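Local coordinates for repeat Five Residue (Rfr) protein or pentapeptide repeat protein (Cyanothece, PDB 2O6W) that is of unknown function but folds into a right-handed, four-sided beta helix built from stacked coils of pentapeptide repeats, at residues N112-N117 with G130-E135; S71-I76 with T91-A96; E14-N19 with D57-N62; A53-L58 with S75-N80. All coordinates share one frame; numbering follows the deposited sequence.

Contact 1 of 4, residues N112-N117 with G130-E135; sequences NLQGAN and GVNLEE
Asn112 and Asn132 lie side by side, their side chains pointing the same way and their amide planes only 10° apart. Asn132 ND2 donates to Asn112 OD1 over 2.9 Å, a bent bond with an N-H...O angle of 133°. The same OD1 accepts from Gln114 N at 3.2 Å, and the two donors come from opposite faces of the Asn112 amide, so the oxygen is gripped from both sides. Having CG anti to the backbone N (chi1 171°) places it beside the carbonyl carbon, from where the amide oxygen closes an Asx turn with Gln114 N. Asn132 repeats the device, its OD1 taking Glu134 N.

Backbone bonds join the segments alongside: Leu113 N donates to Asn132 O at 3.1 Å, and Gly115 N to Glu134 O at 3.1 Å. Gln114 runs beside Glu134, its CG 3.1 Å from Glu134 O. On another face, the Leu113 side chain crosses that of Val131 obliquely, CD2 lying 3.9 Å from Val131 CG1. Beyond this shell, Thr136 OG1 bonds to Leu113 O, and Asn112 ND2 has a weak bond to Glu94 OE2 of the preceding coil. A type II turn from Leu113 to Ala116 sets the bend, Gly115 taking its positive-phi position. Equivalent corners twenty residues apart, in repeats that typically carry a central leucine with an Asx residue just before it, characterise the right-handed quadrilateral beta helix of pentapeptide repeat proteins.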
loop_
_atom_site.group_PDB
_atom_site.type_symbol
_atom_site.label_atom_id
_atom_site.label_comp_id
_atom_site.label_asym_id
_atom_site.label_seq_id
_atom_site.Cartn_x
_atom_site.Cartn_y
_atom_site.Cartn_z
ATOM N N ASN A 112 -5.090 -7.858 -0.964
ATOM C CA ASN A 112 -6.106 -7.958 0.080
ATOM C C ASN A 112 -6.418 -6.526 0.557
ATOM O O ASN A 112 -5.540 -5.834 1.065
ATOM C CB ASN A 112 -5.589 -8.838 1.230
ATOM C CG ASN A 112 -6.505 -8.813 2.448
ATOM O OD1 ASN A 112 -7.706 -8.558 2.332
ATOM N ND2 ASN A 112 -5.942 -9.092 3.618
ATOM N N LEU A 113 -7.660 -6.082 0.369
ATOM C CA LEU A 113 -8.066 -4.729 0.768
ATOM C C LEU A 113 -9.136 -4.721 1.847
ATOM O O LEU A 113 -9.930 -3.780 1.944
ATOM C CB LEU A 113 -8.588 -3.940 -0.441
ATOM C CG LEU A 113 -7.604 -3.187 -1.345
ATOM C CD1 LEU A 113 -6.510 -4.120 -1.809
ATOM C CD2 LEU A 113 -8.355 -2.597 -2.543
ATOM N N GLN A 114 -9.156 -5.772 2.658
ATOM C CA GLN A 114 -10.141 -5.884 3.724
ATOM C C GLN A 114 -10.025 -4.746 4.723
ATOM O O GLN A 114 -8.943 -4.457 5.241
ATOM C CB GLN A 114 -9.991 -7.217 4.452
ATOM C CG GLN A 114 -11.146 -7.522 5.392
ATOM C CD GLN A 114 -10.999 -8.871 6.059
ATOM O OE1 GLN A 114 -10.086 -9.084 6.853
ATOM N NE2 GLN A 114 -11.891 -9.796 5.731
ATOM N N GLY A 115 -11.159 -4.106 4.983
ATOM C CA GLY A 115 -11.192 -3.008 5.921
ATOM C C GLY A 115 -10.422 -1.791 5.459
ATOM O O GLY A 115 -10.276 -0.844 6.217
ATOM N N ALA A 116 -9.923 -1.802 4.227
ATOM C CA ALA A 116 -9.168 -0.657 3.726
ATOM C C ALA A 116 -10.096 0.489 3.359
ATOM O O ALA A 116 -11.246 0.272 2.959
ATOM C CB ALA A 116 -8.330 -1.053 2.516
ATOM N N ASN A 117 -9.588 1.710 3.489
ATOM C CA ASN A 117 -10.368 2.900 3.172
ATOM C C ASN A 117 -9.846 3.563 1.898
ATOM O O ASN A 117 -8.739 4.092 1.879
ATOM C CB ASN A 117 -10.293 3.905 4.326
ATOM C CG ASN A 117 -11.304 5.032 4.182
ATOM O OD1 ASN A 117 -11.851 5.253 3.097
ATOM N ND2 ASN A 117 -11.549 5.757 5.269
ATOM N N GLY A 130 -9.456 -10.360 -8.576
ATOM C CA GLY A 130 -9.187 -11.207 -7.425
ATOM C C GLY A 130 -8.984 -10.483 -6.105
ATOM O O GLY A 130 -8.515 -11.077 -5.138
ATOM N N VAL A 131 -9.339 -9.207 -6.052
ATOM C CA VAL A 131 -9.172 -8.433 -4.831
ATOM C C VAL A 131 -10.218 -8.737 -3.759
ATOM O O VAL A 131 -11.400 -8.924 -4.061
ATOM C CB VAL A 131 -9.216 -6.921 -5.126
ATOM C CG1 VAL A 131 -9.304 -6.146 -3.830
ATOM C CG2 VAL A 131 -7.971 -6.504 -5.896
ATOM N N ASN A 132 -9.779 -8.793 -2.504
ATOM C CA ASN A 132 -10.690 -9.036 -1.385
ATOM C C ASN A 132 -11.252 -7.677 -0.949
ATOM O O ASN A 132 -10.550 -6.880 -0.332
ATOM C CB ASN A 132 -9.946 -9.715 -0.223
ATOM C CG ASN A 132 -10.819 -9.878 1.022
ATOM O OD1 ASN A 132 -12.049 -9.850 0.942
ATOM N ND2 ASN A 132 -10.183 -10.065 2.171
ATOM N N LEU A 133 -12.517 -7.426 -1.285
ATOM C CA LEU A 133 -13.179 -6.164 -0.961
ATOM C C LEU A 133 -14.122 -6.281 0.229
ATOM O O LEU A 133 -15.148 -5.593 0.292
ATOM C CB LEU A 133 -13.961 -5.658 -2.178
ATOM C CG LEU A 133 -13.140 -5.353 -3.431
ATOM C CD1 LEU A 133 -14.063 -5.078 -4.611
ATOM C CD2 LEU A 133 -12.235 -4.166 -3.159
ATOM N N GLU A 134 -13.775 -7.149 1.176
ATOM C CA GLU A 134 -14.606 -7.359 2.359
ATOM C C GLU A 134 -14.491 -6.187 3.322
ATOM O O GLU A 134 -13.444 -5.972 3.926
ATOM C CB GLU A 134 -14.203 -8.649 3.079
ATOM C CG GLU A 134 -15.204 -9.070 4.144
ATOM C CD GLU A 134 -14.750 -10.274 4.954
ATOM O OE1 GLU A 134 -14.313 -11.282 4.349
ATOM O OE2 GLU A 134 -14.841 -10.212 6.201
ATOM N N GLU A 135 -15.579 -5.441 3.461
ATOM C CA GLU A 135 -15.614 -4.281 4.347
ATOM C C GLU A 135 -14.676 -3.185 3.860
ATOM O O GLU A 135 -14.096 -2.444 4.653
ATOM C CB GLU A 135 -15.240 -4.688 5.773
ATOM C CG GLU A 135 -16.209 -5.668 6.408
ATOM C CD GLU A 135 -15.690 -6.226 7.713
ATOM O OE1 GLU A 135 -14.644 -6.920 7.683
ATOM O OE2 GLU A 135 -16.321 -5.972 8.766
#

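Contact 2 of 4, residues S71-I76 with T91-A96; sequences SDLSSI and TDLENA
Leu73 and Leu93 pack side by side and point the same way, with Leu73 CB 3.7 Å from Leu93 CD2. That methyl also meets Ile76 CG2, which in turn lies 3.9 Å from Ala96 CB, so four buried side chains close the inner face of this corner. The backbones are hydrogen-bonded as well: Leu73 N donates to Asp92 O at 2.7 Å, Ser75 N to Glu94 O at 2.7 Å, and Asp92 N to Ser71 O. Two type II turns, Leu73 to Ile76 and Leu93 to Ala96, therefore stack one on the other.

The outer side is polar and more open. Asp72 and Asp92 also run side by side, carboxylates nearly parallel at 10°, but their OD2 atoms stand 4.3 Å apart, a repulsion that Lys33, salt-bridged to Asp92 and Glu94, would be expected to ease. Each aspartate closes an Asx turn. Asp72 OD1 accepts both Ser74 N, nearly along its C-O axis, and Ser74 OG at 2.7 Å on the syn side; with chi1 at 53°, OG sits between the backbone N and the carbonyl carbon. Asp92 OD1 takes Glu94 N. Toward the solvent side, Ser75 OG merely touches Asn95 CB at 3.8 Å. Neither segment is a regular strand or helix: the pair sits in the stack of coils, with Glu28 and Phe30 bonded to Asp72 on one side and Asn112 to Thr91 and Leu93 on the other.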
loop_
_atom_site.group_PDB
_atom_site.type_symbol
_atom_site.label_atom_id
_atom_site.label_comp_id
_atom_site.label_asym_id
_atom_site.label_seq_id
_atom_site.Cartn_x
_atom_site.Cartn_y
_atom_site.Cartn_z
ATOM N N SER A 71 4.275 -7.304 -0.966
ATOM C CA SER A 71 4.695 -6.599 0.237
ATOM C C SER A 71 3.545 -6.487 1.242
ATOM O O SER A 71 2.373 -6.445 0.861
ATOM C CB SER A 71 5.191 -5.199 -0.122
ATOM O OG SER A 71 6.528 -5.233 -0.594
ATOM N N ASP A 72 3.877 -6.458 2.528
ATOM C CA ASP A 72 2.863 -6.316 3.566
ATOM C C ASP A 72 2.728 -4.812 3.816
ATOM O O ASP A 72 3.702 -4.142 4.167
ATOM C CB ASP A 72 3.304 -7.019 4.863
ATOM C CG ASP A 72 2.195 -7.065 5.924
ATOM O OD1 ASP A 72 1.381 -6.108 6.006
ATOM O OD2 ASP A 72 2.150 -8.054 6.698
ATOM N N LEU A 73 1.519 -4.289 3.633
ATOM C CA LEU A 73 1.252 -2.871 3.832
ATOM C C LEU A 73 0.052 -2.703 4.767
ATOM O O LEU A 73 -0.649 -1.689 4.723
ATOM C CB LEU A 73 0.950 -2.203 2.481
ATOM C CG LEU A 73 1.982 -2.444 1.367
ATOM C CD1 LEU A 73 1.514 -1.821 0.053
ATOM C CD2 LEU A 73 3.317 -1.869 1.786
ATOM N N SER A 74 -0.184 -3.696 5.615
ATOM C CA SER A 74 -1.323 -3.638 6.521
ATOM C C SER A 74 -1.342 -2.389 7.405
ATOM O O SER A 74 -0.341 -2.033 8.020
ATOM C CB SER A 74 -1.394 -4.916 7.382
ATOM O OG SER A 74 -0.172 -5.192 8.040
ATOM N N SER A 75 -2.494 -1.720 7.434
ATOM C CA SER A 75 -2.697 -0.513 8.235
ATOM C C SER A 75 -1.812 0.658 7.819
ATOM O O SER A 75 -1.671 1.634 8.559
ATOM C CB SER A 75 -2.466 -0.821 9.716
ATOM O OG SER A 75 -3.371 -1.817 10.166
ATOM N N ILE A 76 -1.228 0.573 6.634
ATOM C CA ILE A 76 -0.363 1.637 6.153
ATOM C C ILE A 76 -1.157 2.902 5.842
ATOM O O ILE A 76 -2.348 2.838 5.519
ATOM C CB ILE A 76 0.387 1.201 4.883
ATOM C CG1 ILE A 76 1.659 2.031 4.719
ATOM C CG2 ILE A 76 -0.511 1.381 3.673
ATOM C CD1 ILE A 76 2.646 1.416 3.764
ATOM N N THR A 91 -0.364 -7.763 -2.491
ATOM C CA THR A 91 0.065 -7.039 -1.306
ATOM C C THR A 91 -1.012 -7.150 -0.234
ATOM O O THR A 91 -2.179 -7.423 -0.527
ATOM C CB THR A 91 0.298 -5.534 -1.584
ATOM O OG1 THR A 91 -0.891 -4.947 -2.141
ATOM C CG2 THR A 91 1.475 -5.349 -2.527
ATOM N N ASP A 92 -0.618 -6.946 1.014
ATOM C CA ASP A 92 -1.576 -6.994 2.107
ATOM C C ASP A 92 -1.866 -5.532 2.453
ATOM O O ASP A 92 -1.021 -4.846 3.016
ATOM C CB ASP A 92 -0.978 -7.731 3.314
ATOM C CG ASP A 92 -1.991 -7.949 4.436
ATOM O OD1 ASP A 92 -2.969 -7.175 4.515
ATOM O OD2 ASP A 92 -1.801 -8.883 5.254
ATOM N N LEU A 93 -3.049 -5.049 2.082
ATOM C CA LEU A 93 -3.438 -3.671 2.370
ATOM C C LEU A 93 -4.602 -3.619 3.365
ATOM O O LEU A 93 -5.418 -2.698 3.339
ATOM C CB LEU A 93 -3.807 -2.942 1.069
ATOM C CG LEU A 93 -2.601 -2.342 0.330
ATOM C CD1 LEU A 93 -2.901 -2.122 -1.145
ATOM C CD2 LEU A 93 -2.213 -1.031 1.007
ATOM N N GLU A 94 -4.674 -4.611 4.246
ATOM C CA GLU A 94 -5.742 -4.650 5.230
ATOM C C GLU A 94 -5.731 -3.425 6.144
ATOM O O GLU A 94 -4.689 -3.038 6.666
ATOM C CB GLU A 94 -5.656 -5.922 6.069
ATOM C CG GLU A 94 -6.744 -6.003 7.123
ATOM C CD GLU A 94 -7.071 -7.425 7.539
ATOM O OE1 GLU A 94 -7.920 -7.587 8.442
ATOM O OE2 GLU A 94 -6.492 -8.376 6.965
ATOM N N ASN A 95 -6.908 -2.823 6.313
ATOM C CA ASN A 95 -7.094 -1.640 7.149
ATOM C C ASN A 95 -6.197 -0.493 6.728
ATOM O O ASN A 95 -5.880 0.391 7.521
ATOM C CB ASN A 95 -6.837 -1.970 8.623
ATOM C CG ASN A 95 -7.677 -3.128 9.108
ATOM O OD1 ASN A 95 -8.898 -3.156 8.906
ATOM N ND2 ASN A 95 -7.033 -4.095 9.751
ATOM N N ALA A 96 -5.783 -0.504 5.470
ATOM C CA ALA A 96 -4.921 0.551 4.981
ATOM C C ALA A 96 -5.730 1.815 4.743
ATOM O O ALA A 96 -6.943 1.768 4.547
ATOM C CB ALA A 96 -4.252 0.118 3.701
#

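Contact 3 of 4, residues E14-N19 with D57-N62; sequences ECVGCN and DLTRAN
Two stacked type II turns, Cys15 to Cys18 and Leu58 to Ala61, form a corner at the N-terminal end of the beta helix. Three backbone bonds link them: Cys15 N to Asp57 O at 2.9 Å, Gly17 N to Thr59 O at 2.8 Å, and Asn62 N to Cys18 O at 3.0 Å. Within the Cys15-Cys18 turn a disulfide, Cys15 SG to Cys18 SG at 2.0 Å, ties its first residue to its last and adds a covalent clasp to the turn bond from Cys18 N to Cys15 O. Cys15 CB rests 3.6 Å from Leu58 CD2 on the inner side, while both cysteines also touch helix 2-10.

Outside, Val16 spreads its two methyls over the neighbouring turn. CG2 faces Asp57 OD1 at 3.5 Å, whereas CG1, anti to the backbone N at chi1 178°, lies by Thr59 O and the Arg60 guanidinium. Asp57 OD1 accepts Thr59 N, which makes an Asx turn, and also Thr59 OG1 on its syn lone pair at 2.7 Å. Glu14 does comparable work with a longer chain, OE2 accepting Val16 N at 3.0 Å and OE1 salt-bridged to Arg8. Gly17 and Arg60 occupy matching positive-phi positions. Turn upon turn in this way is the corner stacking of pentapeptide repeat coils, here with a disulfide across one turn, next to helix 2-10.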
loop_
_atom_site.group_PDB
_atom_site.type_symbol
_atom_site.label_atom_id
_atom_site.label_comp_id
_atom_site.label_asym_id
_atom_site.label_seq_id
_atom_site.Cartn_x
_atom_site.Cartn_y
_atom_site.Cartn_z
ATOM N N GLU A 14 8.253 5.976 8.552
ATOM C CA GLU A 14 7.554 7.016 7.805
ATOM C C GLU A 14 8.386 7.523 6.636
ATOM O O GLU A 14 9.574 7.228 6.524
ATOM C CB GLU A 14 7.203 8.195 8.722
ATOM C CG GLU A 14 8.412 9.012 9.192
ATOM C CD GLU A 14 8.869 10.061 8.178
ATOM O OE1 GLU A 14 10.068 10.422 8.190
ATOM O OE2 GLU A 14 8.027 10.536 7.384
ATOM N N CYS A 15 7.734 8.280 5.765
ATOM C CA CYS A 15 8.376 8.881 4.608
ATOM C C CYS A 15 7.356 9.778 3.919
ATOM O O CYS A 15 7.138 9.691 2.713
ATOM C CB CYS A 15 8.882 7.811 3.640
ATOM S SG CYS A 15 10.467 8.279 2.870
ATOM N N VAL A 16 6.731 10.639 4.714
ATOM C CA VAL A 16 5.725 11.572 4.229
ATOM C C VAL A 16 6.287 12.456 3.119
ATOM O O VAL A 16 7.370 13.028 3.260
ATOM C CB VAL A 16 5.206 12.469 5.392
ATOM C CG1 VAL A 16 4.182 13.479 4.879
ATOM C CG2 VAL A 16 4.582 11.596 6.477
ATOM N N GLY A 17 5.551 12.548 2.014
ATOM C CA GLY A 17 5.964 13.372 0.891
ATOM C C GLY A 17 7.218 12.945 0.146
ATOM O O GLY A 17 7.645 13.638 -0.770
ATOM N N CYS A 18 7.811 11.818 0.528
ATOM C CA CYS A 18 9.023 11.340 -0.131
ATOM C C CYS A 18 8.772 11.036 -1.609
ATOM O O CYS A 18 7.646 10.755 -2.018
ATOM C CB CYS A 18 9.545 10.060 0.548
ATOM S SG CYS A 18 10.172 10.211 2.263
ATOM N N ASN A 19 9.830 11.111 -2.405
ATOM C CA ASN A 19 9.747 10.790 -3.816
ATOM C C ASN A 19 10.387 9.423 -3.973
ATOM O O ASN A 19 11.609 9.287 -3.929
ATOM C CB ASN A 19 10.473 11.842 -4.652
ATOM C CG ASN A 19 9.669 13.130 -4.776
ATOM O OD1 ASN A 19 8.536 13.118 -5.274
ATOM N ND2 ASN A 19 10.241 14.243 -4.314
ATOM N N ASP A 57 3.805 5.659 7.869
ATOM C CA ASP A 57 3.144 6.830 7.309
ATOM C C ASP A 57 3.754 7.265 5.974
ATOM O O ASP A 57 4.888 7.754 5.919
ATOM C CB ASP A 57 3.208 7.985 8.310
ATOM C CG ASP A 57 2.186 9.056 8.024
ATOM O OD1 ASP A 57 1.937 9.341 6.832
ATOM O OD2 ASP A 57 1.634 9.635 8.993
ATOM N N LEU A 58 2.987 7.093 4.903
ATOM C CA LEU A 58 3.436 7.458 3.567
ATOM C C LEU A 58 2.501 8.480 2.920
ATOM O O LEU A 58 2.263 8.450 1.709
ATOM C CB LEU A 58 3.553 6.199 2.695
ATOM C CG LEU A 58 4.705 5.238 3.045
ATOM C CD1 LEU A 58 4.541 3.918 2.303
ATOM C CD2 LEU A 58 6.037 5.887 2.684
ATOM N N THR A 59 1.985 9.383 3.747
ATOM C CA THR A 59 1.086 10.443 3.308
ATOM C C THR A 59 1.761 11.276 2.239
ATOM O O THR A 59 2.930 11.649 2.380
ATOM C CB THR A 59 0.724 11.399 4.474
ATOM O OG1 THR A 59 -0.003 10.683 5.477
ATOM C CG2 THR A 59 -0.110 12.579 3.968
ATOM N N ARG A 60 1.007 11.575 1.186
ATOM C CA ARG A 60 1.477 12.376 0.061
ATOM C C ARG A 60 2.744 11.850 -0.617
ATOM O O ARG A 60 3.394 12.574 -1.371
ATOM C CB ARG A 60 1.695 13.826 0.503
ATOM C CG ARG A 60 0.426 14.552 0.988
ATOM C CD ARG A 60 0.693 16.039 1.247
ATOM N NE ARG A 60 1.831 16.226 2.145
ATOM C CZ ARG A 60 1.763 16.118 3.469
ATOM N NH1 ARG A 60 0.606 15.833 4.057
ATOM N NH2 ARG A 60 2.856 16.277 4.203
ATOM N N ALA A 61 3.103 10.597 -0.353
ATOM C CA ALA A 61 4.294 10.025 -0.971
ATOM C C ALA A 61 4.020 9.688 -2.437
ATOM O O ALA A 61 2.877 9.448 -2.828
ATOM C CB ALA A 61 4.730 8.773 -0.222
ATOM N N ASN A 62 5.069 9.686 -3.250
ATOM C CA ASN A 62 4.924 9.347 -4.656
ATOM C C ASN A 62 5.621 8.005 -4.863
ATOM O O ASN A 62 6.838 7.905 -4.734
ATOM C CB ASN A 62 5.568 10.402 -5.555
ATOM C CG ASN A 62 5.150 10.255 -7.016
ATOM O OD1 ASN A 62 5.011 9.142 -7.533
ATOM N ND2 ASN A 62 4.966 11.378 -7.690
#

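Contact 4 of 4, residues A53-L58 with S75-N80; sequences AKPVDL and SIILEN
Pro55 meets Ser75 and Ile77 where the first segment comes alongside the second. Its ring lies with CB 3.1 Å from Ser75 O and CG 4.0 Å from Ile77 CD1. Ile77 CG1 is anti to the carbonyl carbon (chi1 -57°), and the terminal methyl beyond it sits between the proline and Asp57 OD2.

Next, Val56 turns to the interior. Its CB is 4.0 Å from Ile76 CG1, and its carbonyl O accepts Ile77 N at 3.0 Å. Leu9 of helix 2-10 also packs on Val56, so the interior here is lined by the helix as well as by the next coil. At this point the two backbones run nearly parallel, 13° apart from Pro55 to Leu58 and Ser75 to Leu78, and residues twenty positions apart face each other: one face of the pentapeptide-repeat beta helix, where a single bridge joins neighbouring coils at Asp57 and Ile77.

Asp57 directs its CB away from the second segment, yet its carboxylate still borders the isoleucine, OD1 standing 3.9 Å from Ile77 CG2 while hydrogen-bonded to Thr59 OG1. Leu58 follows, its N donating to Ile77 O at 2.7 Å, and its side chain runs beside that of Leu78, pointing the same way, with CB 3.5 Å from Leu78 CD2. The CD1 methyl of Leu58 reaches Ile76 CD1 at 3.5 Å, the two side chains being set at a slant to each other.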
loop_
_atom_site.group_PDB
_atom_site.type_symbol
_atom_site.label_atom_id
_atom_site.label_comp_id
_atom_site.label_asym_id
_atom_site.label_seq_id
_atom_site.Cartn_x
_atom_site.Cartn_y
_atom_site.Cartn_z
ATOM N N ALA A 53 2.787 -0.831 18.264
ATOM C CA ALA A 53 3.566 -0.470 17.082
ATOM C C ALA A 53 2.774 0.525 16.246
ATOM O O ALA A 53 1.552 0.423 16.153
ATOM C CB ALA A 53 3.880 -1.712 16.256
ATOM N N LYS A 54 3.463 1.489 15.646
ATOM C CA LYS A 54 2.791 2.493 14.827
ATOM C C LYS A 54 2.777 2.113 13.355
ATOM O O LYS A 54 3.695 1.459 12.855
ATOM C CB LYS A 54 3.463 3.866 14.983
ATOM C CG LYS A 54 4.948 3.883 14.629
ATOM C CD LYS A 54 5.459 5.293 14.323
ATOM C CE LYS A 54 4.882 5.823 13.004
ATOM N NZ LYS A 54 5.365 7.194 12.636
ATOM N N PRO A 55 1.722 2.518 12.639
ATOM C CA PRO A 55 1.604 2.220 11.210
ATOM C C PRO A 55 2.540 3.111 10.388
ATOM O O PRO A 55 2.755 4.273 10.728
ATOM C CB PRO A 55 0.128 2.495 10.927
ATOM C CG PRO A 55 -0.185 3.599 11.875
ATOM C CD PRO A 55 0.501 3.166 13.145
ATOM N N VAL A 56 3.107 2.557 9.321
ATOM C CA VAL A 56 4.011 3.316 8.471
ATOM C C VAL A 56 3.237 4.461 7.821
ATOM O O VAL A 56 2.142 4.263 7.297
ATOM C CB VAL A 56 4.635 2.408 7.396
ATOM C CG1 VAL A 56 5.507 3.220 6.457
ATOM C CG2 VAL A 56 5.456 1.313 8.069
ATOM N N ASP A 57 3.805 5.659 7.869
ATOM C CA ASP A 57 3.144 6.830 7.309
ATOM C C ASP A 57 3.754 7.265 5.974
ATOM O O ASP A 57 4.888 7.754 5.919
ATOM C CB ASP A 57 3.208 7.985 8.310
ATOM C CG ASP A 57 2.186 9.056 8.024
ATOM O OD1 ASP A 57 1.937 9.341 6.832
ATOM O OD2 ASP A 57 1.634 9.635 8.993
ATOM N N LEU A 58 2.987 7.093 4.903
ATOM C CA LEU A 58 3.436 7.458 3.567
ATOM C C LEU A 58 2.501 8.480 2.920
ATOM O O LEU A 58 2.263 8.450 1.709
ATOM C CB LEU A 58 3.553 6.199 2.695
ATOM C CG LEU A 58 4.705 5.238 3.045
ATOM C CD1 LEU A 58 4.541 3.918 2.303
ATOM C CD2 LEU A 58 6.037 5.887 2.684
ATOM N N SER A 75 -2.494 -1.720 7.434
ATOM C CA SER A 75 -2.697 -0.513 8.235
ATOM C C SER A 75 -1.812 0.658 7.819
ATOM O O SER A 75 -1.671 1.634 8.559
ATOM C CB SER A 75 -2.466 -0.821 9.716
ATOM O OG SER A 75 -3.371 -1.817 10.166
ATOM N N ILE A 76 -1.228 0.573 6.634
ATOM C CA ILE A 76 -0.363 1.637 6.153
ATOM C C ILE A 76 -1.157 2.902 5.842
ATOM O O ILE A 76 -2.348 2.838 5.519
ATOM C CB ILE A 76 0.387 1.201 4.883
ATOM C CG1 ILE A 76 1.659 2.031 4.719
ATOM C CG2 ILE A 76 -0.511 1.381 3.673
ATOM C CD1 ILE A 76 2.646 1.416 3.764
ATOM N N ILE A 77 -0.488 4.047 5.933
ATOM C CA ILE A 77 -1.126 5.332 5.658
ATOM C C ILE A 77 -0.640 5.903 4.321
ATOM O O ILE A 77 0.483 6.397 4.205
ATOM C CB ILE A 77 -0.840 6.335 6.802
ATOM C CG1 ILE A 77 -1.329 5.742 8.130
ATOM C CG2 ILE A 77 -1.565 7.649 6.554
ATOM C CD1 ILE A 77 -1.045 6.609 9.329
ATOM N N LEU A 78 -1.501 5.807 3.312
ATOM C CA LEU A 78 -1.194 6.295 1.976
ATOM C C LEU A 78 -2.183 7.382 1.572
ATOM O O LEU A 78 -2.572 7.491 0.406
ATOM C CB LEU A 78 -1.246 5.143 0.966
ATOM C CG LEU A 78 -0.069 4.164 0.998
ATOM C CD1 LEU A 78 -0.363 2.966 0.112
ATOM C CD2 LEU A 78 1.193 4.872 0.525
ATOM N N GLU A 79 -2.597 8.186 2.540
ATOM C CA GLU A 79 -3.543 9.256 2.264
ATOM C C GLU A 79 -2.934 10.251 1.278
ATOM O O GLU A 79 -1.790 10.666 1.433
ATOM C CB GLU A 79 -3.931 9.955 3.568
ATOM C CG GLU A 79 -5.011 11.009 3.411
ATOM C CD GLU A 79 -5.603 11.443 4.745
ATOM O OE1 GLU A 79 -6.492 12.328 4.740
ATOM O OE2 GLU A 79 -5.188 10.900 5.799
ATOM N N ASN A 80 -3.700 10.601 0.254
ATOM C CA ASN A 80 -3.259 11.541 -0.765
ATOM C C ASN A 80 -1.932 11.138 -1.401
ATOM O O ASN A 80 -1.155 11.983 -1.847
ATOM C CB ASN A 80 -3.160 12.940 -0.160
ATOM C CG ASN A 80 -4.515 13.477 0.267
ATOM O OD1 ASN A 80 -4.612 14.332 1.148
ATOM N ND2 ASN A 80 -5.572 12.977 -0.365
#

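How the contacts relate
After helix 2-10, contact 3 closes the first long loop, bringing residues 57-62 back against 14-19. Contact 4 begins on that second segment, sharing Asp57 and Leu58, and closes the following coil on 75-80. The two are also joined by a probable hydrogen bond from Arg60 N to Glu79 O. Contact 2 takes over at Ser75 and Ile76 and adds the next coil through 91-96. Contact 1 lies further on, touching contact 2 where Leu93 N probably bonds to Asn112 O. None nests inside another: the spans of contacts 3 and 4, and of 4 and 2, overlap at their ends, and contact 1 follows separately along the beta helix, its centre about 22 Å from that of contact 3.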